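PDB 5ELH: RING finger protein unkempt homolog from Mus musculus, which binds mRNA sequence-specifically through clustered CCCH zinc fingers and represses translation, shaping the early morphology of cortical neurons. Local coordinates for residues Tyr5-Glu10 / Arg89-Arg94; Tyr95-Ile100 / Pro124-Ser129; Phe53-Asp58 / Pro78-Thr83. All blocks are in the same frame, centred on the assembly; numbering follows the deposited sequence.

Contact 1. Residues Tyr5-Glu10 / Arg89-Arg94; sequences YTYLKE and RRYHLR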
loop_
_atom_site.group_PDB
_atom_site.type_symbol
_atom_site.label_atom_id
_atom_site.label_comp_id
_atom_site.label_asym_id
_atom_site.label_seq_id
_atom_site.Cartn_x
_atom_site.Cartn_y
_atom_site.Cartn_z
ATOM N N TYR A 5 5.765 -5.457 -6.064
ATOM C CA TYR A 5 5.440 -5.368 -4.642
ATOM C C TYR A 5 3.994 -4.924 -4.423
ATOM O O TYR A 5 3.311 -5.424 -3.527
ATOM C CB TYR A 5 6.405 -4.421 -3.921
ATOM C CG TYR A 5 6.089 -4.237 -2.450
ATOM C CD1 TYR A 5 6.206 -5.298 -1.555
ATOM C CD2 TYR A 5 5.675 -3.004 -1.955
ATOM C CE1 TYR A 5 5.917 -5.135 -0.209
ATOM C CE2 TYR A 5 5.385 -2.833 -0.611
ATOM C CZ TYR A 5 5.508 -3.900 0.258
ATOM O OH TYR A 5 5.222 -3.739 1.598
ATOM N N THR A 6 3.524 -3.996 -5.245
ATOM C CA THR A 6 2.153 -3.508 -5.122
ATOM C C THR A 6 1.140 -4.619 -5.432
ATOM O O THR A 6 0.135 -4.756 -4.731
ATOM C CB THR A 6 1.902 -2.300 -6.037
ATOM O OG1 THR A 6 1.901 -2.727 -7.404
ATOM C CG2 THR A 6 2.982 -1.241 -5.830
ATOM N N TYR A 7 1.411 -5.422 -6.460
ATOM C CA TYR A 7 0.559 -6.573 -6.764
ATOM C C TYR A 7 0.587 -7.614 -5.650
ATOM O O TYR A 7 -0.463 -8.084 -5.196
ATOM C CB TYR A 7 0.943 -7.203 -8.103
ATOM C CG TYR A 7 0.229 -6.558 -9.264
ATOM C CD1 TYR A 7 0.728 -5.413 -9.857
ATOM C CD2 TYR A 7 -0.974 -7.072 -9.741
ATOM C CE1 TYR A 7 0.068 -4.807 -10.906
ATOM C CE2 TYR A 7 -1.645 -6.466 -10.796
ATOM C CZ TYR A 7 -1.120 -5.337 -11.369
ATOM O OH TYR A 7 -1.782 -4.733 -12.420
ATOM N N LEU A 8 1.786 -7.968 -5.202
ATOM C CA LEU A 8 1.933 -8.972 -4.146
ATOM C C LEU A 8 1.168 -8.605 -2.875
ATOM O O LEU A 8 0.480 -9.441 -2.282
ATOM C CB LEU A 8 3.405 -9.163 -3.810
ATOM C CG LEU A 8 4.192 -9.922 -4.870
ATOM C CD1 LEU A 8 5.672 -9.698 -4.676
ATOM C CD2 LEU A 8 3.845 -11.398 -4.814
ATOM N N LYS A 9 1.298 -7.351 -2.464
ATOM C CA LYS A 9 0.734 -6.888 -1.205
ATOM C C LYS A 9 -0.746 -6.527 -1.322
ATOM O O LYS A 9 -1.520 -6.758 -0.394
ATOM C CB LYS A 9 1.519 -5.666 -0.724
ATOM C CG LYS A 9 0.987 -5.008 0.548
ATOM C CD LYS A 9 1.700 -3.686 0.815
ATOM C CE LYS A 9 1.368 -3.125 2.186
ATOM N NZ LYS A 9 2.605 -2.815 2.958
ATOM N N GLU A 10 -1.139 -5.967 -2.458
ATOM C CA GLU A 10 -2.417 -5.263 -2.538
ATOM C C GLU A 10 -3.460 -5.862 -3.480
ATOM O O GLU A 10 -4.658 -5.692 -3.235
ATOM C CB GLU A 10 -2.177 -3.795 -2.916
ATOM C CG GLU A 10 -1.021 -3.151 -2.158
ATOM C CD GLU A 10 -1.317 -1.732 -1.707
ATOM O OE1 GLU A 10 -1.876 -0.945 -2.505
ATOM O OE2 GLU A 10 -0.990 -1.406 -0.543
ATOM N N ARG A 89 -3.049 -18.267 -5.502
ATOM C CA ARG A 89 -1.875 -18.982 -5.997
ATOM C C ARG A 89 -1.074 -18.110 -6.956
ATOM O O ARG A 89 0.146 -18.028 -6.870
ATOM C CB ARG A 89 -2.308 -20.268 -6.704
ATOM C CG ARG A 89 -1.185 -20.993 -7.413
ATOM C CD ARG A 89 -0.910 -22.372 -6.888
ATOM N NE ARG A 89 -1.253 -23.381 -7.873
ATOM C CZ ARG A 89 -0.565 -24.496 -8.096
ATOM N NH1 ARG A 89 0.516 -24.785 -7.389
ATOM N NH2 ARG A 89 -0.970 -25.329 -9.043
ATOM N N ARG A 90 -1.775 -17.452 -7.867
ATOM C CA ARG A 90 -1.124 -16.707 -8.934
ATOM C C ARG A 90 -0.363 -15.477 -8.435
ATOM O O ARG A 90 0.605 -15.047 -9.061
ATOM C CB ARG A 90 -2.167 -16.317 -9.985
ATOM C CG ARG A 90 -2.565 -17.477 -10.898
ATOM C CD ARG A 90 -3.796 -17.177 -11.755
ATOM N NE ARG A 90 -3.718 -15.901 -12.467
ATOM C CZ ARG A 90 -3.204 -15.735 -13.685
ATOM N NH1 ARG A 90 -2.693 -16.766 -14.352
ATOM N NH2 ARG A 90 -3.191 -14.526 -14.239
ATOM N N TYR A 91 -0.800 -14.909 -7.316
ATOM C CA TYR A 91 -0.159 -13.721 -6.755
ATOM C C TYR A 91 0.592 -14.050 -5.467
ATOM O O TYR A 91 0.947 -13.164 -4.689
ATOM C CB TYR A 91 -1.183 -12.600 -6.567
ATOM C CG TYR A 91 -1.738 -12.183 -7.911
ATOM C CD1 TYR A 91 -2.853 -12.814 -8.443
ATOM C CD2 TYR A 91 -1.102 -11.220 -8.678
ATOM C CE1 TYR A 91 -3.349 -12.471 -9.673
ATOM C CE2 TYR A 91 -1.585 -10.870 -9.908
ATOM C CZ TYR A 91 -2.711 -11.500 -10.409
ATOM O OH TYR A 91 -3.213 -11.163 -11.647
ATOM N N HIS A 92 0.859 -15.333 -5.283
ATOM C CA HIS A 92 1.636 -15.817 -4.143
ATOM C C HIS A 92 3.116 -15.478 -4.326
ATOM O O HIS A 92 3.629 -15.445 -5.460
ATOM C CB HIS A 92 1.463 -17.332 -4.020
ATOM C CG HIS A 92 1.720 -17.877 -2.647
ATOM N ND1 HIS A 92 2.981 -17.942 -2.089
ATOM C CD2 HIS A 92 0.878 -18.416 -1.736
ATOM C CE1 HIS A 92 2.898 -18.472 -0.881
ATOM N NE2 HIS A 92 1.636 -18.782 -0.649
ATOM N N LEU A 93 3.787 -15.217 -3.208
ATOM C CA LEU A 93 5.232 -14.953 -3.189
ATOM C C LEU A 93 6.040 -16.043 -3.895
ATOM O O LEU A 93 7.064 -15.772 -4.514
ATOM C CB LEU A 93 5.719 -14.799 -1.743
ATOM C CG LEU A 93 5.369 -13.463 -1.082
ATOM C CD1 LEU A 93 5.479 -13.555 0.437
ATOM C CD2 LEU A 93 6.252 -12.352 -1.629
ATOM N N ARG A 94 5.537 -17.269 -3.836
ATOM C CA ARG A 94 6.186 -18.425 -4.425
ATOM C C ARG A 94 6.173 -18.418 -5.947
ATOM O O ARG A 94 7.113 -18.897 -6.580
ATOM C CB ARG A 94 5.491 -19.696 -3.933
ATOM C CG ARG A 94 5.931 -20.980 -4.623
ATOM C CD ARG A 94 7.406 -21.254 -4.402
ATOM N NE ARG A 94 7.813 -22.515 -5.012
ATOM C CZ ARG A 94 8.224 -22.651 -6.266
ATOM N NH1 ARG A 94 8.289 -21.597 -7.078
ATOM N NH2 ARG A 94 8.572 -23.853 -6.711
HETATM O O HOH W 1 1.317 -12.533 -2.116
#
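In both L8 and L93 the first torsion sets CG anti to the carbonyl carbon and beside the backbone N (chi1 -73° in L8, -76° in L93). The two side chains cross at about a right angle and meet methyl to methyl, with L8 CD1 4.1 Å from L93 CD2. The other methyl of L8 drops onto the backbone at the end of helix 87-90: L8 CD2 lies 3.4 Å from the carbonyl oxygen Y91 O. Y91 is the first residue to leave helical geometry there, and its CA is the one nearest to L8 CA, at 5.8 Å. One turn of helix 3-10 thus packs against the point where the second helix unwinds. Y7 and Y91 lie side by side, pointing the same way, and touch through Y7 CD2 and Y91 CE2 at 3.9 Å. Both phenols end at H117, Y7 OH at its ring nitrogen ND1 and Y91 OH at its backbone oxygen. A water lies between the backbones, within reach of Y91 O and L8 O. L8 O also accepts from R42, and L93 N bonds to S45 OG. What joins the segments directly is apolar: two leucines and two tyrosine side chains bring the N-terminal helix onto the end of helix 87-90 and the chain leading to the next zinc site. The hydrocarbon surfaces supply a largely buried but nondirectional fit, and the two hydroxyl bonds to H117 probably add the direction that it lacks.

Contact 2. Residues Tyr95-Ile100 / Pro124-Ser129; sequences YYKTGI and PHDLRS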
loop_
_atom_site.group_PDB
_atom_site.type_symbol
_atom_site.label_atom_id
_atom_site.label_comp_id
_atom_site.label_asym_id
_atom_site.label_seq_id
_atom_site.Cartn_x
_atom_site.Cartn_y
_atom_site.Cartn_z
ATOM N N TYR A 95 5.102 -17.891 -6.526
ATOM C CA TYR A 95 4.838 -18.075 -7.953
ATOM C C TYR A 95 4.691 -16.813 -8.804
ATOM O O TYR A 95 4.966 -16.855 -10.007
ATOM C CB TYR A 95 3.598 -18.939 -8.132
ATOM C CG TYR A 95 3.814 -20.383 -7.780
ATOM C CD1 TYR A 95 4.795 -21.126 -8.421
ATOM C CD2 TYR A 95 3.032 -21.013 -6.817
ATOM C CE1 TYR A 95 4.999 -22.443 -8.125
ATOM C CE2 TYR A 95 3.232 -22.348 -6.503
ATOM C CZ TYR A 95 4.224 -23.054 -7.156
ATOM O OH TYR A 95 4.439 -24.376 -6.880
ATOM N N TYR A 96 4.272 -15.701 -8.216
ATOM C CA TYR A 96 4.013 -14.491 -9.003
ATOM C C TYR A 96 5.214 -14.087 -9.866
ATOM O O TYR A 96 6.326 -13.920 -9.370
ATOM C CB TYR A 96 3.608 -13.338 -8.082
ATOM C CG TYR A 96 3.313 -12.039 -8.784
ATOM C CD1 TYR A 96 2.226 -11.912 -9.642
ATOM C CD2 TYR A 96 4.107 -10.927 -8.570
ATOM C CE1 TYR A 96 1.955 -10.715 -10.281
ATOM C CE2 TYR A 96 3.844 -9.726 -9.203
ATOM C CZ TYR A 96 2.766 -9.625 -10.051
ATOM O OH TYR A 96 2.517 -8.430 -10.667
ATOM N N LYS A 97 4.960 -13.958 -11.167
ATOM C CA LYS A 97 5.965 -13.552 -12.165
ATOM C C LYS A 97 7.257 -14.367 -12.141
ATOM O O LYS A 97 8.324 -13.834 -12.461
ATOM C CB LYS A 97 6.318 -12.068 -12.006
ATOM C CG LYS A 97 5.129 -11.120 -12.070
ATOM C CD LYS A 97 4.881 -10.641 -13.458
ATOM C CE LYS A 97 3.670 -9.744 -13.504
ATOM N NZ LYS A 97 3.371 -9.371 -14.900
ATOM N N THR A 98 7.166 -15.650 -11.798
ATOM C CA THR A 98 8.349 -16.517 -11.753
ATOM C C THR A 98 8.570 -17.299 -13.043
ATOM O O THR A 98 9.620 -17.916 -13.221
ATOM C CB THR A 98 8.266 -17.523 -10.588
ATOM O OG1 THR A 98 7.111 -18.349 -10.745
ATOM C CG2 THR A 98 8.185 -16.788 -9.274
ATOM N N GLY A 99 7.579 -17.277 -13.931
ATOM C CA GLY A 99 7.676 -17.952 -15.211
ATOM C C GLY A 99 7.179 -17.050 -16.336
ATOM O O GLY A 99 6.528 -16.034 -16.076
ATOM N N ILE A 100 7.478 -17.425 -17.574
ATOM C CA ILE A 100 7.090 -16.634 -18.743
ATOM C C ILE A 100 5.682 -17.004 -19.233
ATOM O O ILE A 100 5.375 -18.178 -19.435
ATOM C CB ILE A 100 8.101 -16.834 -19.909
ATOM C CG1 ILE A 100 9.516 -16.435 -19.476
ATOM C CG2 ILE A 100 7.679 -16.042 -21.142
ATOM C CD1 ILE A 100 9.683 -14.958 -19.141
ATOM N N PRO A 124 11.969 -11.521 -19.991
ATOM C CA PRO A 124 12.842 -11.878 -18.866
ATOM C C PRO A 124 13.096 -10.726 -17.890
ATOM O O PRO A 124 13.466 -10.970 -16.741
ATOM C CB PRO A 124 14.153 -12.275 -19.551
ATOM C CG PRO A 124 13.762 -12.685 -20.913
ATOM C CD PRO A 124 12.613 -11.804 -21.286
ATOM N N HIS A 125 12.904 -9.492 -18.344
ATOM C CA HIS A 125 13.073 -8.324 -17.484
ATOM C C HIS A 125 11.979 -8.257 -16.430
ATOM O O HIS A 125 12.117 -7.565 -15.422
ATOM C CB HIS A 125 13.019 -7.050 -18.320
ATOM C CG HIS A 125 11.671 -6.786 -18.912
ATOM N ND1 HIS A 125 11.135 -7.560 -19.919
ATOM C CD2 HIS A 125 10.742 -5.842 -18.630
ATOM C CE1 HIS A 125 9.938 -7.101 -20.235
ATOM N NE2 HIS A 125 9.674 -6.061 -19.466
ATOM N N ASP A 126 10.883 -8.968 -16.678
ATOM C CA ASP A 126 9.705 -8.901 -15.824
ATOM C C ASP A 126 9.682 -10.067 -14.847
ATOM O O ASP A 126 8.755 -10.190 -14.059
ATOM C CB ASP A 126 8.438 -8.912 -16.690
ATOM C CG ASP A 126 7.183 -8.500 -15.932
ATOM O OD1 ASP A 126 7.278 -7.749 -14.936
ATOM O OD2 ASP A 126 6.082 -8.921 -16.348
ATOM N N LEU A 127 10.702 -10.924 -14.894
ATOM C CA LEU A 127 10.761 -12.081 -13.997
ATOM C C LEU A 127 11.209 -11.684 -12.599
ATOM O O LEU A 127 11.971 -10.737 -12.427
ATOM C CB LEU A 127 11.735 -13.127 -14.533
ATOM C CG LEU A 127 11.288 -13.907 -15.764
ATOM C CD1 LEU A 127 12.482 -14.600 -16.412
ATOM C CD2 LEU A 127 10.219 -14.916 -15.387
ATOM N N ARG A 128 10.715 -12.403 -11.600
ATOM C CA ARG A 128 11.293 -12.344 -10.267
ATOM C C ARG A 128 11.646 -13.754 -9.838
ATOM O O ARG A 128 11.107 -14.727 -10.365
ATOM C CB ARG A 128 10.329 -11.708 -9.260
ATOM C CG ARG A 128 8.974 -12.369 -9.183
ATOM C CD ARG A 128 8.057 -11.615 -8.235
ATOM N NE ARG A 128 8.351 -11.923 -6.840
ATOM C CZ ARG A 128 7.888 -12.984 -6.180
ATOM N NH1 ARG A 128 7.099 -13.868 -6.772
ATOM N NH2 ARG A 128 8.237 -13.171 -4.915
ATOM N N SER A 129 12.567 -13.861 -8.888
ATOM C CA SER A 129 12.917 -15.149 -8.332
ATOM C C SER A 129 11.809 -15.541 -7.374
ATOM O O SER A 129 11.233 -14.682 -6.704
ATOM C CB SER A 129 14.245 -15.064 -7.592
ATOM O OG SER A 129 15.259 -14.550 -8.439
HETATM O O HOH W 2 4.701 -6.316 -14.605
HETATM O O HOH W 3 11.885 -17.064 -11.656
#
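A type II beta turn from Y95 to T98 sets K97 O facing the returning chain, where R128 N donates to it at 2.9 Å, while T98 CA and R128 O add a long CA-H...O contact. The pairing joins the chain entering a CCCH zinc finger to the chain leaving it; C101, C111, C118 and H122 hold the zinc of this finger. R128 carries the main side-chain link. Its CG takes the crowded position between the backbone N and the carbonyl carbon (chi1 55°), and the chain bends at chi3. R128 NH1 donates to Y96 O at 2.7 Å in a nearly straight bond (167°), on a lone pair of that oxygen and almost in the guanidinium plane. NH2 of the same group reaches L93 O, so one arginine grips two backbone carbonyls of the 93-96 region. A leucine in place of R128 would probably leave both carbonyls without these donors and the Y95-T98 turn less firmly tied to residues 127-129. Farther along, K97 NZ forms a salt bridge with D126 OD2 at 3.1 Å, meeting the carboxylate on its syn side. The ammonium also bonds to F120 O and C118 O, while D126 OD1 takes H4 NE2 of helix 3-10, so the charged pair is braced by several partners. K97 CG rests over the centre of the Y96 ring, 3.3 Å above its plane. I100 CD1 packs on L127 CD2 at 3.8 Å, the two side chains crossing at about a right angle. A water bridges the two backbones, donating to T98 O at 2.9 Å and to R128 O at 2.8 Å.

Contact 3. Residues Phe53-Asp58 / Pro78-Thr83; sequences FNYSPD and PFLHRT. With ZN (zinc ion), chain E.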
loop_
_atom_site.group_PDB
_atom_site.type_symbol
_atom_site.label_atom_id
_atom_site.label_comp_id
_atom_site.label_asym_id
_atom_site.label_seq_id
_atom_site.Cartn_x
_atom_site.Cartn_y
_atom_site.Cartn_z
ATOM N N PHE A 53 5.409 -20.134 5.075
ATOM C CA PHE A 53 4.379 -19.224 4.562
ATOM C C PHE A 53 3.145 -19.273 5.446
ATOM O O PHE A 53 2.867 -20.301 6.059
ATOM C CB PHE A 53 3.935 -19.635 3.166
ATOM C CG PHE A 53 4.906 -19.274 2.081
ATOM C CD1 PHE A 53 5.399 -17.988 1.970
ATOM C CD2 PHE A 53 5.312 -20.225 1.168
ATOM C CE1 PHE A 53 6.278 -17.657 0.963
ATOM C CE2 PHE A 53 6.200 -19.905 0.168
ATOM C CZ PHE A 53 6.687 -18.620 0.067
ATOM N N ASN A 54 2.373 -18.187 5.472
ATOM C CA ASN A 54 1.126 -18.186 6.230
ATOM C C ASN A 54 0.164 -19.229 5.670
ATOM O O ASN A 54 -0.498 -19.936 6.425
ATOM C CB ASN A 54 0.492 -16.796 6.300
ATOM C CG ASN A 54 0.218 -16.210 4.938
ATOM O OD1 ASN A 54 0.865 -16.567 3.949
ATOM N ND2 ASN A 54 -0.737 -15.290 4.878
ATOM N N TYR A 55 0.124 -19.360 4.351
ATOM C CA TYR A 55 -0.603 -20.449 3.719
ATOM C C TYR A 55 0.134 -20.999 2.503
ATOM O O TYR A 55 0.889 -20.283 1.838
ATOM C CB TYR A 55 -2.026 -20.023 3.339
ATOM C CG TYR A 55 -2.139 -18.926 2.286
ATOM C CD1 TYR A 55 -2.148 -19.231 0.943
ATOM C CD2 TYR A 55 -2.285 -17.592 2.654
ATOM C CE1 TYR A 55 -2.278 -18.237 -0.016
ATOM C CE2 TYR A 55 -2.406 -16.593 1.712
ATOM C CZ TYR A 55 -2.402 -16.921 0.372
ATOM O OH TYR A 55 -2.521 -15.933 -0.587
ATOM N N SER A 56 -0.119 -22.272 2.218
ATOM C CA SER A 56 0.556 -23.001 1.154
ATOM C C SER A 56 0.237 -22.462 -0.232
ATOM O O SER A 56 -0.894 -22.064 -0.504
ATOM C CB SER A 56 0.145 -24.471 1.215
ATOM O OG SER A 56 0.558 -25.165 0.056
ATOM N N PRO A 57 1.236 -22.447 -1.120
ATOM C CA PRO A 57 0.956 -22.121 -2.523
ATOM C C PRO A 57 0.566 -23.342 -3.351
ATOM O O PRO A 57 0.418 -23.221 -4.563
ATOM C CB PRO A 57 2.300 -21.591 -3.018
ATOM C CG PRO A 57 3.292 -22.334 -2.230
ATOM C CD PRO A 57 2.685 -22.543 -0.863
ATOM N N ASP A 58 0.409 -24.501 -2.722
ATOM C CA ASP A 58 0.207 -25.735 -3.470
ATOM C C ASP A 58 -0.963 -26.585 -2.974
ATOM O O ASP A 58 -1.702 -27.139 -3.790
ATOM C CB ASP A 58 1.499 -26.559 -3.458
ATOM C CG ASP A 58 2.620 -25.893 -4.235
ATOM O OD1 ASP A 58 2.373 -25.495 -5.388
ATOM O OD2 ASP A 58 3.739 -25.758 -3.697
ATOM N N PRO A 78 -4.009 -22.347 6.953
ATOM C CA PRO A 78 -2.689 -22.581 6.356
ATOM C C PRO A 78 -2.733 -23.156 4.948
ATOM O O PRO A 78 -1.676 -23.464 4.382
ATOM C CB PRO A 78 -2.056 -23.600 7.299
ATOM C CG PRO A 78 -3.210 -24.376 7.829
ATOM C CD PRO A 78 -4.374 -23.405 7.911
ATOM N N PHE A 79 -3.929 -23.297 4.389
ATOM C CA PHE A 79 -4.097 -23.864 3.064
ATOM C C PHE A 79 -4.574 -22.833 2.048
ATOM O O PHE A 79 -5.068 -21.757 2.390
ATOM C CB PHE A 79 -5.063 -25.044 3.114
ATOM C CG PHE A 79 -4.679 -26.089 4.125
ATOM C CD1 PHE A 79 -3.521 -26.830 3.970
ATOM C CD2 PHE A 79 -5.475 -26.326 5.227
ATOM C CE1 PHE A 79 -3.164 -27.780 4.893
ATOM C CE2 PHE A 79 -5.126 -27.283 6.150
ATOM C CZ PHE A 79 -3.971 -28.010 5.981
ATOM N N LEU A 80 -4.415 -23.198 0.788
ATOM C CA LEU A 80 -4.694 -22.323 -0.329
ATOM C C LEU A 80 -6.184 -22.296 -0.670
ATOM O O LEU A 80 -6.835 -23.337 -0.697
ATOM C CB LEU A 80 -3.895 -22.842 -1.518
ATOM C CG LEU A 80 -3.950 -22.055 -2.815
ATOM C CD1 LEU A 80 -3.419 -20.647 -2.615
ATOM C CD2 LEU A 80 -3.150 -22.815 -3.854
ATOM N N HIS A 81 -6.716 -21.102 -0.929
ATOM C CA HIS A 81 -8.116 -20.946 -1.307
ATOM C C HIS A 81 -8.246 -20.717 -2.791
ATOM O O HIS A 81 -7.522 -19.909 -3.369
ATOM C CB HIS A 81 -8.741 -19.797 -0.527
ATOM C CG HIS A 81 -8.800 -20.053 0.949
ATOM N ND1 HIS A 81 -8.983 -19.054 1.882
ATOM C CD2 HIS A 81 -8.684 -21.204 1.651
ATOM C CE1 HIS A 81 -8.986 -19.580 3.091
ATOM N NE2 HIS A 81 -8.806 -20.885 2.981
ATOM N N ARG A 82 -9.160 -21.455 -3.404
ATOM C CA ARG A 82 -9.418 -21.328 -4.826
ATOM C C ARG A 82 -10.372 -20.159 -5.052
ATOM O O ARG A 82 -11.552 -20.330 -5.320
ATOM C CB ARG A 82 -9.989 -22.627 -5.382
ATOM C CG ARG A 82 -9.673 -22.841 -6.851
ATOM C CD ARG A 82 -10.294 -24.122 -7.368
ATOM N NE ARG A 82 -9.952 -25.292 -6.557
ATOM C CZ ARG A 82 -8.888 -26.066 -6.752
ATOM N NH1 ARG A 82 -8.025 -25.803 -7.728
ATOM N NH2 ARG A 82 -8.684 -27.107 -5.960
ATOM N N THR A 83 -9.838 -18.958 -4.900
ATOM C CA THR A 83 -10.592 -17.743 -5.138
ATOM C C THR A 83 -10.890 -17.648 -6.627
ATOM O O THR A 83 -10.331 -18.400 -7.419
ATOM C CB THR A 83 -9.780 -16.530 -4.687
ATOM O OG1 THR A 83 -8.540 -16.488 -5.413
ATOM C CG2 THR A 83 -9.479 -16.628 -3.203
HETATM ZN ZN ZN E . -9.178 -22.424 4.311
#
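L80 lies against the edge of the Y55 ring, its CD1 near the ring plane and 3.7 Å from Y55 CE1. The pair sits in a CCCH zinc finger: the zinc ligand H81 follows L80 directly, and C61, C71 and C77 complete the site. CG of L80 is anti to the backbone N (chi1 -177°), directed at residues 55-57. Of its two methyls CD1 meets the tyrosine; the other, CD2, lies 3.7 Å from P57 O. The stem packs still more closely, L80 CB coming within 3.3 Å of S56 O. E88 and R89 of helix 87-90 also pack on L80, which is buried. Y55 comes in over the 78-79 backbone, its CB 3.6 Å from P78 O. The tyrosine's hydroxyl bonds to R43 O, and R43 NH2 in turn donates to F79 O, so the chain arriving from the first finger holds both segments of this contact. The backbones themselves are stitched by a hydrogen bond from S56 N to P78 O at 2.9 Å, the donor standing 44° above the carbonyl plane. P78 O is also approached by the CA of Y55, and N54 O by the CA of P78 in a CA-H...O contact of 3.4 Å. Within residues 53-58, S56 OG accepts from D58 N to form an ST turn that bends the chain at P57. The D58 carboxylate is engaged by R89 in a salt bridge and by the hydroxyl of Y95. Next to L80 along the chain, H81 NE2 coordinates the zinc ion at 2.1 Å.

Overall arrangement
Contact 3 is nested inside the long loop that contact 1 closes, and contact 2 follows in series. Contact 1 is the central one, about 5 Å from the chain centre, with its own centre about 12 Å from that of each of the others; the centres of contacts 2 and 3 lie about 20 Å apart. The chain has no strands and three short helices, 3-10, 87-90 and 134-142, of which contact 1 uses the first two. H92 NE2 bonds to Y55 O, linking contacts 1 and 3, while the Y96 ring packs on Y91, joining contacts 1 and 2. D58 of contact 3 pairs with R89 of contact 1 and with the Y95 hydroxyl of contact 2. Such links are consistent with one compact RNA-binding unit.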